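Local coordinates for protein type-iv like pilin ttha1222 (Thermus thermophilus, PDB 5G2F) that is a type IV-like competence pilin, present here as its soluble part without the N-terminal end, and probably serves natural transformation through pilus-linked DNA uptake, at residues A[26-31]-A[55-60]; A[49-54]-A[61-66]. All coordinates share one frame; numbering follows the deposited sequence.

Contact 1: A[26-31]-A[55-60]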
ATOM      1  N   THR A  26      17.585   8.312  12.104  1.00 26.79           N
ATOM      2  CA  THR A  26      16.665   9.422  12.101  1.00 25.57           C
ATOM      3  C   THR A  26      15.280   9.082  12.654  1.00 24.61           C
ATOM      4  O   THR A  26      14.560   9.980  13.073  1.00 23.54           O
ATOM      5  CB  THR A  26      16.457  10.004  10.687  1.00 26.94           C
ATOM      6  OG1 THR A  26      15.683   9.103   9.895  1.00 25.59           O
ATOM      7  CG2 THR A  26      17.747  10.262   9.973  1.00 29.56           C
ATOM      8  N   GLY A  27      14.917   7.810  12.586  1.00 23.74           N
ATOM      9  CA  GLY A  27      13.597   7.308  12.954  1.00 22.97           C
ATOM     10  C   GLY A  27      12.542   7.406  11.858  1.00 24.98           C
ATOM     11  O   GLY A  27      11.409   6.955  12.038  1.00 23.22           O
ATOM     12  N   ALA A  28      12.906   8.045  10.731  1.00 24.41           N
ATOM     13  CA  ALA A  28      11.935   8.383   9.725  1.00 24.82           C
ATOM     14  C   ALA A  28      11.404   7.120   9.076  1.00 26.18           C
ATOM     15  O   ALA A  28      12.146   6.165   8.879  1.00 24.78           O
ATOM     16  CB  ALA A  28      12.567   9.260   8.659  1.00 25.74           C
ATOM     17  N   LEU A  29      10.129   7.160   8.762  1.00 28.03           N
ATOM     18  CA  LEU A  29       9.390   6.063   8.094  1.00 33.31           C
ATOM     19  C   LEU A  29       9.108   6.388   6.664  1.00 30.92           C
ATOM     20  O   LEU A  29       8.987   7.564   6.328  1.00 30.08           O
ATOM     21  CB  LEU A  29       7.971   6.000   8.692  1.00 37.83           C
ATOM     22  CG  LEU A  29       7.761   5.771  10.162  1.00 44.69           C
ATOM     23  CD1 LEU A  29       6.632   6.626  10.659  1.00 46.28           C
ATOM     24  CD2 LEU A  29       7.481   4.314  10.421  1.00 50.40           C
ATOM     25  N   PRO A  30       8.960   5.371   5.791  1.00 32.56           N
ATOM     26  CA  PRO A  30       8.389   5.722   4.474  1.00 32.68           C
ATOM     27  C   PRO A  30       6.918   6.045   4.661  1.00 30.78           C
ATOM     28  O   PRO A  30       6.164   5.290   5.279  1.00 33.49           O
ATOM     29  CB  PRO A  30       8.610   4.475   3.625  1.00 37.92           C
ATOM     30  CG  PRO A  30       8.933   3.391   4.596  1.00 42.34           C
ATOM     31  CD  PRO A  30       9.300   3.950   5.912  1.00 35.07           C
ATOM     32  N   THR A  31       6.508   7.181   4.148  1.00 29.87           N
ATOM     33  CA  THR A  31       5.186   7.743   4.450  1.00 31.72           C
ATOM     34  C   THR A  31       4.147   7.577   3.325  1.00 32.04           C
ATOM     35  O   THR A  31       3.099   8.205   3.338  1.00 31.45           O
ATOM     36  CB  THR A  31       5.382   9.260   4.797  1.00 31.09           C
ATOM     37  OG1 THR A  31       5.993   9.888   3.685  1.00 32.87           O
ATOM     38  CG2 THR A  31       6.211   9.425   6.009  1.00 34.21           C
ATOM     39  N   LEU A  55       1.505  11.691  10.401  1.00 26.57           N
ATOM     40  CA  LEU A  55       1.355  13.031  10.894  1.00 28.08           C
ATOM     41  C   LEU A  55       2.614  13.831  10.688  1.00 28.47           C
ATOM     42  O   LEU A  55       2.585  15.057  10.715  1.00 30.85           O
ATOM     43  CB  LEU A  55       1.010  13.024  12.396  1.00 29.44           C
ATOM     44  CG  LEU A  55      -0.287  12.270  12.720  1.00 31.75           C
ATOM     45  CD1 LEU A  55      -0.425  12.157  14.233  1.00 35.38           C
ATOM     46  CD2 LEU A  55      -1.502  12.899  12.083  1.00 34.58           C
ATOM     47  N   ASN A  56       3.714  13.119  10.516  1.00 27.75           N
ATOM     48  CA  ASN A  56       5.023  13.696  10.219  1.00 28.36           C
ATOM     49  C   ASN A  56       5.901  12.490   9.837  1.00 28.58           C
ATOM     50  O   ASN A  56       5.375  11.387   9.665  1.00 29.08           O
ATOM     51  CB  ASN A  56       5.524  14.503  11.412  1.00 27.34           C
ATOM     52  CG  ASN A  56       5.528  13.701  12.704  1.00 26.54           C
ATOM     53  OD1 ASN A  56       6.279  12.754  12.860  1.00 25.83           O
ATOM     54  ND2 ASN A  56       4.672  14.105  13.665  1.00 26.53           N
ATOM     55  N   ALA A  57       7.208  12.654   9.739  1.00 28.93           N
ATOM     56  CA  ALA A  57       8.081  11.519   9.347  1.00 28.64           C
ATOM     57  C   ALA A  57       8.202  10.440  10.405  1.00 25.77           C
ATOM     58  O   ALA A  57       8.653   9.350  10.127  1.00 25.77           O
ATOM     59  CB  ALA A  57       9.467  12.054   9.001  1.00 30.20           C
ATOM     60  N   LEU A  58       7.866  10.770  11.662  1.00 25.69           N
ATOM     61  CA  LEU A  58       8.007   9.800  12.728  1.00 24.45           C
ATOM     62  C   LEU A  58       6.684   9.144  13.162  1.00 25.33           C
ATOM     63  O   LEU A  58       6.700   7.986  13.522  1.00 28.49           O
ATOM     64  CB  LEU A  58       8.601  10.430  13.984  1.00 25.90           C
ATOM     65  CG  LEU A  58      10.033  10.973  13.944  1.00 26.48           C
ATOM     66  CD1 LEU A  58      10.362  11.568  15.315  1.00 27.62           C
ATOM     67  CD2 LEU A  58      10.984   9.880  13.559  1.00 26.51           C
ATOM     68  N   ASP A  59       5.594   9.887  13.158  1.00 24.94           N
ATOM     69  CA  ASP A  59       4.383   9.503  13.880  1.00 25.69           C
ATOM     70  C   ASP A  59       3.282   9.100  12.904  1.00 26.25           C
ATOM     71  O   ASP A  59       3.028   9.767  11.937  1.00 27.42           O
ATOM     72  CB  ASP A  59       3.823  10.664  14.768  1.00 25.25           C
ATOM     73  CG  ASP A  59       4.804  11.186  15.797  1.00 27.69           C
ATOM     74  OD1 ASP A  59       5.635  10.396  16.346  1.00 25.59           O
ATOM     75  OD2 ASP A  59       4.692  12.411  16.057  1.00 26.47           O
ATOM     76  N   TYR A  60       2.598   8.016  13.230  1.00 26.30           N
ATOM     77  CA  TYR A  60       1.493   7.542  12.416  1.00 26.18           C
ATOM     78  C   TYR A  60       0.298   7.181  13.284  1.00 26.69           C
ATOM     79  O   TYR A  60       0.426   6.953  14.506  1.00 22.53           O
ATOM     80  CB  TYR A  60       1.898   6.304  11.562  1.00 24.13           C
ATOM     81  CG  TYR A  60       2.457   5.159  12.329  1.00 23.66           C
ATOM     82  CD1 TYR A  60       1.629   4.194  12.905  1.00 25.23           C
ATOM     83  CD2 TYR A  60       3.807   5.055  12.567  1.00 25.29           C
ATOM     84  CE1 TYR A  60       2.151   3.155  13.647  1.00 24.01           C
ATOM     85  CE2 TYR A  60       4.332   3.995  13.287  1.00 23.54           C
ATOM     86  CZ  TYR A  60       3.510   3.050  13.814  1.00 23.33           C
ATOM     87  OH  TYR A  60       4.012   2.047  14.622  1.00 24.69           O
TER

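Contact 2: A[49-54]-A[61-66]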
ATOM      1  N   ALA A  49     -11.628  -2.337   6.863  1.00 41.60           N
ATOM      2  CA  ALA A  49     -10.958  -1.150   6.363  1.00 40.28           C
ATOM      3  C   ALA A  49      -9.745  -0.910   7.286  1.00 38.50           C
ATOM      4  O   ALA A  49      -9.792  -1.271   8.465  1.00 38.63           O
ATOM      5  CB  ALA A  49     -11.873   0.060   6.372  1.00 42.07           C
ATOM      6  N   CYS A  50      -8.659  -0.420   6.712  1.00 37.50           N
ATOM      7  CA  CYS A  50      -7.433  -0.201   7.451  1.00 37.22           C
ATOM      8  C   CYS A  50      -6.581   0.850   6.759  1.00 37.98           C
ATOM      9  O   CYS A  50      -6.108   0.639   5.646  1.00 36.81           O
ATOM     10  CB  CYS A  50      -6.672  -1.516   7.617  1.00 38.25           C
ATOM     11  SG  CYS A  50      -5.392  -1.558   8.916  1.00 39.37           S
ATOM     12  N   THR A  51      -6.367   1.982   7.417  1.00 34.40           N
ATOM     13  CA  THR A  51      -5.622   3.080   6.815  1.00 34.72           C
ATOM     14  C   THR A  51      -4.526   3.537   7.765  1.00 33.16           C
ATOM     15  O   THR A  51      -4.702   3.479   9.001  1.00 33.15           O
ATOM     16  CB  THR A  51      -6.509   4.316   6.504  1.00 37.55           C
ATOM     17  OG1 THR A  51      -7.053   4.804   7.714  1.00 42.48           O
ATOM     18  CG2 THR A  51      -7.641   3.967   5.618  1.00 40.24           C
ATOM     19  N   ILE A  52      -3.428   3.999   7.190  1.00 29.12           N
ATOM     20  CA  ILE A  52      -2.324   4.526   7.979  1.00 30.13           C
ATOM     21  C   ILE A  52      -2.164   5.973   7.587  1.00 30.49           C
ATOM     22  O   ILE A  52      -2.059   6.276   6.391  1.00 29.76           O
ATOM     23  CB  ILE A  52      -1.007   3.771   7.710  1.00 29.15           C
ATOM     24  CG1 ILE A  52      -1.198   2.275   7.964  1.00 31.35           C
ATOM     25  CG2 ILE A  52       0.115   4.379   8.561  1.00 28.93           C
ATOM     26  CD1 ILE A  52      -0.103   1.390   7.333  1.00 29.89           C
ATOM     27  N   THR A  53      -2.179   6.851   8.570  1.00 27.06           N
ATOM     28  CA  THR A  53      -1.983   8.261   8.373  1.00 27.90           C
ATOM     29  C   THR A  53      -0.652   8.671   8.998  1.00 28.92           C
ATOM     30  O   THR A  53      -0.423   8.446  10.205  1.00 26.94           O
ATOM     31  CB  THR A  53      -3.135   9.049   9.029  1.00 29.55           C
ATOM     32  OG1 THR A  53      -4.379   8.667   8.424  1.00 30.88           O
ATOM     33  CG2 THR A  53      -2.962  10.581   8.871  1.00 30.41           C
ATOM     34  N   TYR A  54       0.198   9.350   8.219  1.00 28.18           N
ATOM     35  CA  TYR A  54       1.452   9.875   8.765  1.00 28.42           C
ATOM     36  C   TYR A  54       1.306  11.356   9.114  1.00 28.97           C
ATOM     37  O   TYR A  54       0.970  12.170   8.250  1.00 29.37           O
ATOM     38  CB  TYR A  54       2.605   9.624   7.767  1.00 29.06           C
ATOM     39  CG  TYR A  54       2.749   8.170   7.398  1.00 26.62           C
ATOM     40  CD1 TYR A  54       1.955   7.571   6.378  1.00 30.97           C
ATOM     41  CD2 TYR A  54       3.585   7.350   8.115  1.00 28.31           C
ATOM     42  CE1 TYR A  54       2.058   6.216   6.074  1.00 29.04           C
ATOM     43  CE2 TYR A  54       3.708   6.006   7.817  1.00 28.70           C
ATOM     44  CZ  TYR A  54       2.955   5.432   6.800  1.00 30.78           C
ATOM     45  OH  TYR A  54       3.058   4.089   6.532  1.00 30.09           O
ATOM     46  N   VAL A  61      -0.852   7.059  12.605  1.00 25.83           N
ATOM     47  CA  VAL A  61      -2.066   6.615  13.201  1.00 25.79           C
ATOM     48  C   VAL A  61      -2.651   5.546  12.304  1.00 27.63           C
ATOM     49  O   VAL A  61      -2.786   5.767  11.085  1.00 28.51           O
ATOM     50  CB  VAL A  61      -3.094   7.763  13.326  1.00 25.50           C
ATOM     51  CG1 VAL A  61      -4.334   7.289  14.065  1.00 27.32           C
ATOM     52  CG2 VAL A  61      -2.492   8.925  14.091  1.00 26.18           C
ATOM     53  N   ILE A  62      -2.965   4.404  12.893  1.00 26.19           N
ATOM     54  CA  ILE A  62      -3.650   3.340  12.164  1.00 29.02           C
ATOM     55  C   ILE A  62      -5.110   3.348  12.565  1.00 29.88           C
ATOM     56  O   ILE A  62      -5.421   3.325  13.765  1.00 29.52           O
ATOM     57  CB  ILE A  62      -3.063   1.946  12.522  1.00 28.83           C
ATOM     58  CG1 ILE A  62      -1.559   1.911  12.225  1.00 28.35           C
ATOM     59  CG2 ILE A  62      -3.801   0.853  11.789  1.00 31.27           C
ATOM     60  CD1 ILE A  62      -0.821   0.798  12.945  1.00 29.32           C
ATOM     61  N   GLU A  63      -5.997   3.328  11.585  1.00 30.03           N
ATOM     62  CA  GLU A  63      -7.438   3.239  11.825  1.00 33.05           C
ATOM     63  C   GLU A  63      -7.975   2.024  11.153  1.00 35.70           C
ATOM     64  O   GLU A  63      -7.744   1.841   9.945  1.00 35.77           O
ATOM     65  CB  GLU A  63      -8.154   4.426  11.209  1.00 35.51           C
ATOM     66  CG  GLU A  63      -7.894   5.754  11.873  1.00 36.34           C
ATOM     67  CD  GLU A  63      -8.474   6.873  11.038  1.00 40.51           C
ATOM     68  OE1 GLU A  63      -9.690   7.172  11.196  1.00 42.52           O
ATOM     69  OE2 GLU A  63      -7.735   7.413  10.173  1.00 41.68           O
ATOM     70  N   ALA A  64      -8.606   1.164  11.918  1.00 35.02           N
ATOM     71  CA  ALA A  64      -9.189  -0.034  11.348  1.00 38.02           C
ATOM     72  C   ALA A  64     -10.667  -0.120  11.707  1.00 38.68           C
ATOM     73  O   ALA A  64     -11.039   0.156  12.844  1.00 40.34           O
ATOM     74  CB  ALA A  64      -8.440  -1.251  11.837  1.00 37.68           C
ATOM     75  N   SER A  65     -11.493  -0.480  10.724  1.00 41.01           N
ATOM     76  CA  SER A  65     -12.900  -0.713  10.940  1.00 42.44           C
ATOM     77  C   SER A  65     -13.114  -2.172  11.052  1.00 44.43           C
ATOM     78  O   SER A  65     -12.546  -2.938  10.249  1.00 42.44           O
ATOM     79  CB  SER A  65     -13.741  -0.191   9.790  1.00 45.04           C
ATOM     80  OG  SER A  65     -13.472   1.169   9.586  1.00 43.95           O
ATOM     81  N   LEU A  66     -13.933  -2.555  12.037  1.00 45.73           N
ATOM     82  CA  LEU A  66     -14.213  -3.941  12.305  1.00 49.99           C
ATOM     83  C   LEU A  66     -15.695  -4.213  12.108  1.00 55.43           C
ATOM     84  O   LEU A  66     -16.562  -3.408  12.473  1.00 57.58           O
ATOM     85  CB  LEU A  66     -13.852  -4.302  13.745  1.00 49.41           C
ATOM     86  CG  LEU A  66     -12.479  -3.874  14.250  1.00 48.68           C
ATOM     87  CD1 LEU A  66     -12.268  -4.332  15.684  1.00 49.43           C
ATOM     88  CD2 LEU A  66     -11.394  -4.429  13.332  1.00 46.68           C
TER
HETATM   89  O   HOH W   1      -5.343   6.283   9.625  1.00 38.28           O

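Contact 1: A[26-31]-A[55-60]
Leu29 meets the turn 55-60 with both its backbone and its side chain. Its N-H is given to the carbonyl of Ala57, with Leu29 N to Ala57 O at 3.0 Å, and a weaker CA-H...O contact from Ala28 CA to the same oxygen adds to the grip. Beyond the backbone, Leu29 CB and CG pass beside Ala57 O, each 3.7 Å from it. CG stands anti to the carbonyl carbon (chi1 -59°), and the branch CD1 reaches the carbonyls of the turn, 3.2 Å from Leu58 O and 3.4 Å from Ala57 O, and ends 3.8 Å from Tyr60 CD2, at the edge of the ring and near its plane. An alanine in place of Leu29 would probably open a gap beside Ala57 and Leu58 and leave the CD2 edge of Tyr60 without this methyl. Ala28 CB and Ala57 CB touch at 4.2 Å, small enough to let the backbones come close. Gly27 suits its place twice over: its phi is positive, and a CB here would run into Leu58 CD2, which instead lies 3.3 Å from Gly27 O. The turn is braced from within by Asn56, whose OD1 accepts from the backbone N of Leu58, an Asx turn, and of Asp59, while its ND2 bonds Asp59 OD2. Arg22 donates to both Gly27 O and Leu58 O, bridging the two segments. The contact thus fastens the loop after helix 3-19 to the connection between strands 47-54 and 60-66, while Tyr60 lies on Ala15 and Leu18 of that helix and bonds Glu19 through its hydroxyl.

Contact 2: A[49-54]-A[61-66]
Thr51 and Glu63 face each other at the middle of two antiparallel strands, and two backbone bonds join them, Thr51 N to Glu63 O and Glu63 N to Thr51 O, both 2.9 Å. Thr53 and Val61 repeat this double pairing, whereas Ala49 accepts from Ser65 N, a donor standing 41° out of its carbonyl plane. Between these pairs, CA-H...O contacts fill in, such as Cys50 CA to Glu63 O at 3.2 Å.

The side chains of Thr51 and Glu63 cross obliquely on the face they share with Thr53, Thr51 OG1 lying 3.6 Å from Glu63 OE2 with one water beside both. The water bonds Thr51 OG1 (3.0 Å) and Thr53 OG1 (2.8 Å) and can donate to Glu63 OE2 (2.7 Å) and Val61 O, though not to every acceptor in reach at once. Thr51 OG1 sits between its backbone N and carbonyl carbon (chi1 61°), which turns it to the water. The beta-branched threonines and Val61 suit extended backbone, and Glu63 OE1 forms a salt bridge with Lys73.

Apolar packing occupies the opposite face. Cys50 SG lies 4.1 Å from Ile62 CG2 and near Ala64 CB, and Ile52 CG1 meets Ile62 CG1 at 4.3 Å. Ile62 and the small Ala64 rest on Val14 and Val11 of helix 3-19, and Cys50 is tied to Cys36 by a disulfide. This is an antiparallel beta hairpin with one face laid against helix 3-19, probably the remaining part of the N-terminal pilin helix, as in type IV pilins.

Contacts 1 and 2 share one hairpin, their centres about 16 Å apart. Contact 2 joins its arms, strands 47-54 and 60-66, about 6 Å from the centre of the chain, whereas contact 1 sets the loop 26-31 against its turn, on the surface. Along the chain the segments alternate: 26-31, 49-54, 55-60, 61-66. The two meet directly where Thr31 and Pro30 pack on Tyr54, and where Leu55 touches Val61. Both lean on helix 3-19, contact 2 through Ile62 and Ala64, contact 1 through Tyr60, at the start of strand 60-66. Contact 1 ties the loop after the helix to the hairpin, and contact 2 holds the hairpin's strands together, within the compact helix-and-sheet headgroup of a pilin.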